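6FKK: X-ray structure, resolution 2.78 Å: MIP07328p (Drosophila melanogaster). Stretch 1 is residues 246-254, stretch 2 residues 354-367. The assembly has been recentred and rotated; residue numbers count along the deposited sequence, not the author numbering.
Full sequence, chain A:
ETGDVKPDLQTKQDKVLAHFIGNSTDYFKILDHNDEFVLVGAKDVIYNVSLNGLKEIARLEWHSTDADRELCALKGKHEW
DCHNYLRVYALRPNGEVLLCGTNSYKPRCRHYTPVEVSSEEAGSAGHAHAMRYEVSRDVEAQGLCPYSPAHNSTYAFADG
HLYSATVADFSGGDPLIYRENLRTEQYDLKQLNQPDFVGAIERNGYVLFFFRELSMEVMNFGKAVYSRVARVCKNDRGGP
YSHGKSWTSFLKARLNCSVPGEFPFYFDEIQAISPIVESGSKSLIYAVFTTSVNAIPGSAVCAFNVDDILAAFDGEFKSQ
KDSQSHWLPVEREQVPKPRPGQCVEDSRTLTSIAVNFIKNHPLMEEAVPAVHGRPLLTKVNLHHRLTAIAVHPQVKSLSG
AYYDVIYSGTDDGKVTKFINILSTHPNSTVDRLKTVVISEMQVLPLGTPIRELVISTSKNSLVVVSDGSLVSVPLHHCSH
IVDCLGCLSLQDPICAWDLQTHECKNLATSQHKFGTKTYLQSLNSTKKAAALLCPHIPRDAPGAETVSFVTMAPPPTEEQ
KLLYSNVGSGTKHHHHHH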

ATOM      1  N   SER A 246       9.052   1.584 -25.685  1.00 57.38           N
ATOM      2  CA  SER A 246       8.421   0.576 -24.849  1.00 56.88           C
ATOM      3  C   SER A 246       9.449  -0.058 -23.923  1.00 51.07           C
ATOM      4  O   SER A 246      10.647  -0.076 -24.218  1.00 54.55           O
ATOM      5  CB  SER A 246       7.745  -0.507 -25.702  1.00 60.19           C
ATOM      6  OG  SER A 246       8.628  -1.006 -26.692  1.00 79.10           O
ATOM      7  N   TRP A 247       8.971  -0.576 -22.795  1.00 47.50           N
ATOM      8  CA  TRP A 247       9.854  -1.248 -21.855  1.00 45.64           C
ATOM      9  C   TRP A 247      10.430  -2.514 -22.475  1.00 62.49           C
ATOM     10  O   TRP A 247       9.808  -3.163 -23.321  1.00 74.40           O
ATOM     11  CB  TRP A 247       9.107  -1.614 -20.571  1.00 41.99           C
ATOM     12  CG  TRP A 247       8.531  -0.460 -19.808  1.00 46.16           C
ATOM     13  CD1 TRP A 247       7.239  -0.017 -19.842  1.00 57.34           C
ATOM     14  CD2 TRP A 247       9.217   0.380 -18.874  1.00 45.82           C
ATOM     15  NE1 TRP A 247       7.082   1.051 -18.992  1.00 56.30           N
ATOM     16  CE2 TRP A 247       8.282   1.315 -18.386  1.00 43.14           C
ATOM     17  CE3 TRP A 247      10.534   0.435 -18.405  1.00 52.84           C
ATOM     18  CZ2 TRP A 247       8.622   2.293 -17.456  1.00 43.30           C
ATOM     19  CZ3 TRP A 247      10.868   1.407 -17.480  1.00 45.70           C
ATOM     20  CH2 TRP A 247       9.916   2.322 -17.015  1.00 51.16           C
ATOM     21  N   THR A 248      11.642  -2.863 -22.047  1.00 44.53           N
ATOM     22  CA  THR A 248      12.248  -4.150 -22.357  1.00 57.26           C
ATOM     23  C   THR A 248      12.447  -4.991 -21.106  1.00 58.01           C
ATOM     24  O   THR A 248      13.104  -6.036 -21.165  1.00 55.23           O
ATOM     25  CB  THR A 248      13.584  -3.959 -23.074  1.00 56.31           C
ATOM     26  OG1 THR A 248      14.481  -3.229 -22.228  1.00 52.71           O
ATOM     27  CG2 THR A 248      13.380  -3.193 -24.367  1.00 48.56           C
ATOM     28  N   SER A 249      11.887  -4.558 -19.975  1.00 56.37           N
ATOM     29  CA  SER A 249      12.096  -5.245 -18.706  1.00 40.51           C
ATOM     30  C   SER A 249      10.805  -5.387 -17.908  1.00 41.39           C
ATOM     31  O   SER A 249      10.863  -5.583 -16.689  1.00 64.90           O
ATOM     32  CB  SER A 249      13.136  -4.505 -17.863  1.00 72.61           C
ATOM     33  OG  SER A 249      12.679  -3.205 -17.534  1.00 40.30           O
ATOM     34  N   PHE A 250       9.645  -5.284 -18.552  1.00 51.59           N
ATOM     35  CA  PHE A 250       8.377  -5.376 -17.838  1.00 50.78           C
ATOM     36  C   PHE A 250       8.015  -6.838 -17.612  1.00 57.03           C
ATOM     37  O   PHE A 250       7.794  -7.587 -18.571  1.00 74.95           O
ATOM     38  CB  PHE A 250       7.266  -4.663 -18.606  1.00 46.60           C
ATOM     39  CG  PHE A 250       5.932  -4.697 -17.909  1.00 49.68           C
ATOM     40  CD1 PHE A 250       5.622  -3.765 -16.932  1.00 49.39           C
ATOM     41  CD2 PHE A 250       4.989  -5.659 -18.230  1.00 61.26           C
ATOM     42  CE1 PHE A 250       4.396  -3.792 -16.289  1.00 35.59           C
ATOM     43  CE2 PHE A 250       3.762  -5.691 -17.591  1.00 49.35           C
ATOM     44  CZ  PHE A 250       3.467  -4.755 -16.619  1.00 35.67           C
ATOM     45  N   LEU A 251       7.953  -7.238 -16.344  1.00 47.15           N
ATOM     46  CA  LEU A 251       7.503  -8.561 -15.945  1.00 35.83           C
ATOM     47  C   LEU A 251       6.521  -8.413 -14.793  1.00 58.42           C
ATOM     48  O   LEU A 251       6.548  -7.424 -14.056  1.00 59.31           O
ATOM     49  CB  LEU A 251       8.673  -9.457 -15.522  1.00 36.10           C
ATOM     50  CG  LEU A 251       9.723  -9.776 -16.585  1.00 45.80           C
ATOM     51  CD1 LEU A 251      10.879 -10.544 -15.970  1.00 44.00           C
ATOM     52  CD2 LEU A 251       9.095 -10.570 -17.714  1.00 56.72           C
ATOM     53  N   LYS A 252       5.646  -9.406 -14.641  1.00 42.47           N
ATOM     54  CA  LYS A 252       4.693  -9.411 -13.540  1.00 35.05           C
ATOM     55  C   LYS A 252       4.460 -10.838 -13.066  1.00 49.91           C
ATOM     56  O   LYS A 252       4.623 -11.801 -13.819  1.00 61.44           O
ATOM     57  CB  LYS A 252       3.358  -8.764 -13.927  1.00 35.23           C
ATOM     58  CG  LYS A 252       2.631  -9.430 -15.083  1.00 34.83           C
ATOM     59  CD  LYS A 252       1.324  -8.709 -15.378  1.00 48.09           C
ATOM     60  CE  LYS A 252       0.577  -9.339 -16.541  1.00 54.42           C
ATOM     61  NZ  LYS A 252      -0.693  -8.619 -16.838  1.00 36.98           N
ATOM     62  N   ALA A 253       4.073 -10.956 -11.800  1.00 48.17           N
ATOM     63  CA  ALA A 253       3.775 -12.239 -11.185  1.00 48.47           C
ATOM     64  C   ALA A 253       2.540 -12.089 -10.313  1.00 45.01           C
ATOM     65  O   ALA A 253       2.247 -11.001  -9.807  1.00 39.79           O
ATOM     66  CB  ALA A 253       4.953 -12.755 -10.352  1.00 36.51           C
ATOM     67  N   ARG A 254       1.813 -13.188 -10.146  1.00 36.42           N
ATOM     68  CA  ARG A 254       0.621 -13.176  -9.311  1.00 37.25           C
ATOM     69  C   ARG A 254       1.007 -13.229  -7.839  1.00 45.13           C
ATOM     70  O   ARG A 254       1.972 -13.896  -7.457  1.00 42.92           O
ATOM     71  CB  ARG A 254      -0.288 -14.355  -9.654  1.00 34.46           C
ATOM     72  CG  ARG A 254      -1.570 -14.388  -8.840  1.00 34.51           C
ATOM     73  CD  ARG A 254      -2.374 -15.647  -9.099  1.00 51.11           C
ATOM     74  NE  ARG A 254      -3.598 -15.669  -8.303  1.00 49.66           N
ATOM     75  CZ  ARG A 254      -4.459 -16.680  -8.282  1.00 57.50           C
ATOM     76  NH1 ARG A 254      -4.232 -17.761  -9.017  1.00 57.36           N
ATOM     77  NH2 ARG A 254      -5.547 -16.611  -7.526  1.00 75.33           N
ATOM     78  N   ALA A 354      14.398 -10.755 -28.736  1.00 69.36           N
ATOM     79  CA  ALA A 354      14.438 -10.761 -27.279  1.00 54.18           C
ATOM     80  C   ALA A 354      13.423  -9.787 -26.696  1.00 66.07           C
ATOM     81  O   ALA A 354      12.823 -10.058 -25.650  1.00 63.22           O
ATOM     82  CB  ALA A 354      15.847 -10.428 -26.791  1.00 57.47           C
ATOM     83  N   VAL A 355      13.215  -8.648 -27.360  1.00 67.89           N
ATOM     84  CA  VAL A 355      12.240  -7.677 -26.873  1.00 61.97           C
ATOM     85  C   VAL A 355      10.823  -8.174 -27.123  1.00 67.48           C
ATOM     86  O   VAL A 355       9.947  -8.054 -26.256  1.00 64.24           O
ATOM     87  CB  VAL A 355      12.482  -6.302 -27.521  1.00 57.67           C
ATOM     88  CG1 VAL A 355      11.452  -5.296 -27.031  1.00 50.71           C
ATOM     89  CG2 VAL A 355      13.893  -5.813 -27.220  1.00 66.89           C
ATOM     90  N   ASN A 356      10.569  -8.744 -28.306  1.00 63.48           N
ATOM     91  CA  ASN A 356       9.247  -9.291 -28.589  1.00 59.02           C
ATOM     92  C   ASN A 356       8.900 -10.435 -27.647  1.00 63.88           C
ATOM     93  O   ASN A 356       7.724 -10.632 -27.320  1.00 65.52           O
ATOM     94  CB  ASN A 356       9.161  -9.761 -30.042  1.00 58.59           C
ATOM     95  CG  ASN A 356       8.901  -8.623 -31.011  1.00 61.49           C
ATOM     96  OD1 ASN A 356       7.775  -8.139 -31.131  1.00 57.20           O
ATOM     97  ND2 ASN A 356       9.943  -8.197 -31.718  1.00 83.72           N
ATOM     98  N   PHE A 357       9.901 -11.193 -27.195  1.00 65.50           N
ATOM     99  CA  PHE A 357       9.635 -12.298 -26.281  1.00 50.70           C
ATOM    100  C   PHE A 357       9.074 -11.793 -24.958  1.00 72.31           C
ATOM    101  O   PHE A 357       8.036 -12.272 -24.487  1.00 69.81           O
ATOM    102  CB  PHE A 357      10.910 -13.110 -26.049  1.00 51.41           C
ATOM    103  CG  PHE A 357      10.726 -14.274 -25.119  1.00 50.85           C
ATOM    104  CD1 PHE A 357      10.348 -15.513 -25.607  1.00 52.54           C
ATOM    105  CD2 PHE A 357      10.932 -14.130 -23.756  1.00 48.88           C
ATOM    106  CE1 PHE A 357      10.177 -16.586 -24.754  1.00 63.91           C
ATOM    107  CE2 PHE A 357      10.762 -15.198 -22.899  1.00 52.47           C
ATOM    108  CZ  PHE A 357      10.385 -16.429 -23.398  1.00 55.32           C
ATOM    109  N   ILE A 358       9.752 -10.823 -24.338  1.00 58.17           N
ATOM    110  CA  ILE A 358       9.287 -10.309 -23.056  1.00 49.30           C
ATOM    111  C   ILE A 358       7.981  -9.541 -23.206  1.00 59.30           C
ATOM    112  O   ILE A 358       7.228  -9.405 -22.234  1.00 57.14           O
ATOM    113  CB  ILE A 358      10.376  -9.443 -22.394  1.00 46.10           C
ATOM    114  CG1 ILE A 358      10.068  -9.243 -20.910  1.00 42.11           C
ATOM    115  CG2 ILE A 358      10.507  -8.104 -23.098  1.00 44.76           C
ATOM    116  CD1 ILE A 358      11.110  -8.443 -20.173  1.00 47.21           C
ATOM    117  N   LYS A 359       7.682  -9.041 -24.407  1.00 58.51           N
ATOM    118  CA  LYS A 359       6.363  -8.474 -24.660  1.00 48.93           C
ATOM    119  C   LYS A 359       5.310  -9.561 -24.822  1.00 50.65           C
ATOM    120  O   LYS A 359       4.137  -9.336 -24.502  1.00 69.54           O
ATOM    121  CB  LYS A 359       6.392  -7.586 -25.903  1.00 58.85           C
ATOM    122  CG  LYS A 359       7.246  -6.338 -25.761  1.00 57.70           C
ATOM    123  CD  LYS A 359       7.156  -5.472 -27.007  1.00 54.54           C
ATOM    124  CE  LYS A 359       7.916  -4.167 -26.830  1.00 77.99           C
ATOM    125  NZ  LYS A 359       7.716  -3.243 -27.981  1.00 77.63           N
ATOM    126  N   ASN A 360       5.709 -10.740 -25.307  1.00 56.54           N
ATOM    127  CA  ASN A 360       4.764 -11.837 -25.481  1.00 58.75           C
ATOM    128  C   ASN A 360       4.552 -12.625 -24.195  1.00 65.65           C
ATOM    129  O   ASN A 360       3.475 -13.200 -24.001  1.00 76.43           O
ATOM    130  CB  ASN A 360       5.242 -12.778 -26.587  1.00 68.77           C
ATOM    131  CG  ASN A 360       5.196 -12.138 -27.961  1.00 74.51           C
ATOM    132  OD1 ASN A 360       4.366 -11.268 -28.225  1.00 64.19           O
ATOM    133  ND2 ASN A 360       6.091 -12.568 -28.843  1.00 78.21           N
ATOM    134  N   HIS A 361       5.548 -12.669 -23.312  1.00 59.83           N
ATOM    135  CA  HIS A 361       5.475 -13.447 -22.076  1.00 66.86           C
ATOM    136  C   HIS A 361       5.827 -12.564 -20.885  1.00 71.57           C
ATOM    137  O   HIS A 361       6.875 -12.740 -20.252  1.00 63.73           O
ATOM    138  CB  HIS A 361       6.406 -14.659 -22.139  1.00 57.95           C
ATOM    139  CG  HIS A 361       6.335 -15.413 -23.430  1.00 70.15           C
ATOM    140  ND1 HIS A 361       7.065 -15.053 -24.542  1.00 72.01           N
ATOM    141  CD2 HIS A 361       5.624 -16.509 -23.785  1.00 72.20           C
ATOM    142  CE1 HIS A 361       6.807 -15.895 -25.526  1.00 72.66           C
ATOM    143  NE2 HIS A 361       5.935 -16.788 -25.093  1.00 73.51           N
ATOM    144  N   PRO A 362       4.962 -11.603 -20.541  1.00 65.41           N
ATOM    145  CA  PRO A 362       5.243 -10.754 -19.378  1.00 48.56           C
ATOM    146  C   PRO A 362       4.823 -11.366 -18.053  1.00 54.58           C
ATOM    147  O   PRO A 362       5.153 -10.804 -17.001  1.00 49.65           O
ATOM    148  CB  PRO A 362       4.430  -9.491 -19.678  1.00 46.48           C
ATOM    149  CG  PRO A 362       3.234 -10.018 -20.397  1.00 47.35           C
ATOM    150  CD  PRO A 362       3.705 -11.213 -21.206  1.00 53.81           C
ATOM    151  N   LEU A 363       4.114 -12.491 -18.067  1.00 61.10           N
ATOM    152  CA  LEU A 363       3.582 -13.101 -16.857  1.00 47.57           C
ATOM    153  C   LEU A 363       4.419 -14.312 -16.473  1.00 50.03           C
ATOM    154  O   LEU A 363       4.655 -15.200 -17.299  1.00 63.10           O
ATOM    155  CB  LEU A 363       2.122 -13.507 -17.054  1.00 39.09           C
ATOM    156  CG  LEU A 363       1.445 -14.177 -15.861  1.00 43.50           C
ATOM    157  CD1 LEU A 363       1.508 -13.276 -14.643  1.00 36.74           C
ATOM    158  CD2 LEU A 363       0.006 -14.520 -16.204  1.00 54.04           C
ATOM    159  N   MET A 364       4.862 -14.345 -15.219  1.00 43.86           N
ATOM    160  CA  MET A 364       5.668 -15.449 -14.724  1.00 43.12           C
ATOM    161  C   MET A 364       4.780 -16.617 -14.309  1.00 43.80           C
ATOM    162  O   MET A 364       3.639 -16.436 -13.874  1.00 58.81           O
ATOM    163  CB  MET A 364       6.528 -14.997 -13.543  1.00 38.31           C
ATOM    164  CG  MET A 364       7.363 -13.755 -13.824  1.00 36.57           C
ATOM    165  SD  MET A 364       8.526 -13.976 -15.182  1.00 59.04           S
ATOM    166  CE  MET A 364       9.545 -15.298 -14.535  1.00 60.22           C
ATOM    167  N   GLU A 365       5.324 -17.829 -14.447  1.00 48.57           N
ATOM    168  CA  GLU A 365       4.540 -19.033 -14.187  1.00 52.28           C
ATOM    169  C   GLU A 365       4.157 -19.137 -12.715  1.00 61.68           C
ATOM    170  O   GLU A 365       2.985 -19.343 -12.379  1.00 63.84           O
ATOM    171  CB  GLU A 365       5.323 -20.271 -14.629  1.00 55.92           C
ATOM    172  CG  GLU A 365       4.611 -21.594 -14.367  1.00 75.40           C
ATOM    173  CD  GLU A 365       3.401 -21.803 -15.260  1.00 96.83           C
ATOM    174  OE1 GLU A 365       3.300 -21.121 -16.304  1.00107.43           O
ATOM    175  OE2 GLU A 365       2.550 -22.652 -14.920  1.00 95.02           O
ATOM    176  N   GLU A 366       5.132 -18.995 -11.824  1.00 56.01           N
ATOM    177  CA  GLU A 366       4.905 -19.189 -10.402  1.00 53.07           C
ATOM    178  C   GLU A 366       4.383 -17.917  -9.748  1.00 40.21           C
ATOM    179  O   GLU A 366       4.699 -16.800 -10.169  1.00 49.16           O
ATOM    180  CB  GLU A 366       6.191 -19.640  -9.707  1.00 84.26           C
ATOM    181  CG  GLU A 366       6.681 -21.009 -10.153  1.00113.36           C
ATOM    182  CD  GLU A 366       5.654 -22.103  -9.912  1.00126.62           C
ATOM    183  OE1 GLU A 366       4.945 -22.043  -8.885  1.00122.73           O
ATOM    184  OE2 GLU A 366       5.553 -23.018 -10.756  1.00132.80           O
ATOM    185  N   ALA A 367       3.575 -18.102  -8.712  1.00 44.15           N
ATOM    186  CA  ALA A 367       3.044 -16.999  -7.929  1.00 35.52           C
ATOM    187  C   ALA A 367       3.924 -16.748  -6.709  1.00 34.72           C
ATOM    188  O   ALA A 367       4.704 -17.606  -6.286  1.00 48.18           O
ATOM    189  CB  ALA A 367       1.607 -17.286  -7.494  1.00 35.82           C
TER

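Two backbone hydrogen bonds fix the register. Lys252 N donates to Pro362 O (2.8 Å, 148° at the hydrogen) and Met364 N to Lys252 O (2.9 Å, 160°), a single bridge that pairs Lys252 with Leu363. Two CA-H...O contacts reinforce it, Leu251 CA to Pro362 O at 3.4 Å and Leu363 CA to Lys252 O at 3.5 Å. Proline, lacking an amide hydrogen, serves here through its carbonyl.

Ile358 is the helix's main apolar contribution. Its CA-to-CB bond points toward stretch 1, and chi1 and chi2, both t, extend the chain so that CD1 lies 3.3 Å from Thr248 O and CG1 3.6 Å from Leu251 CD2. Leu251 starts sideways, but its m,t rotamer brings its end nearer; CD1 also lies 4.2 Å from Met364 SD. The CA-to-CB bond of Met364 points toward stretch 1; chi1 and chi2, both m, set SD beside Leu251, and chi3, also m, turns CE, while its CB lies 4.2 Å from Ala253 CB.

Phe250, with chi1 t, presents its ring edge to Pro362, CD2 to CB at 4.1 Å.

Lys359 follows another logic: after chi1 m, three t torsions stretch it until NZ donates to Ser246 OG (2.7 Å), giving its buried amine a polar partner. Altogether 762 Å² is buried, both sides summed.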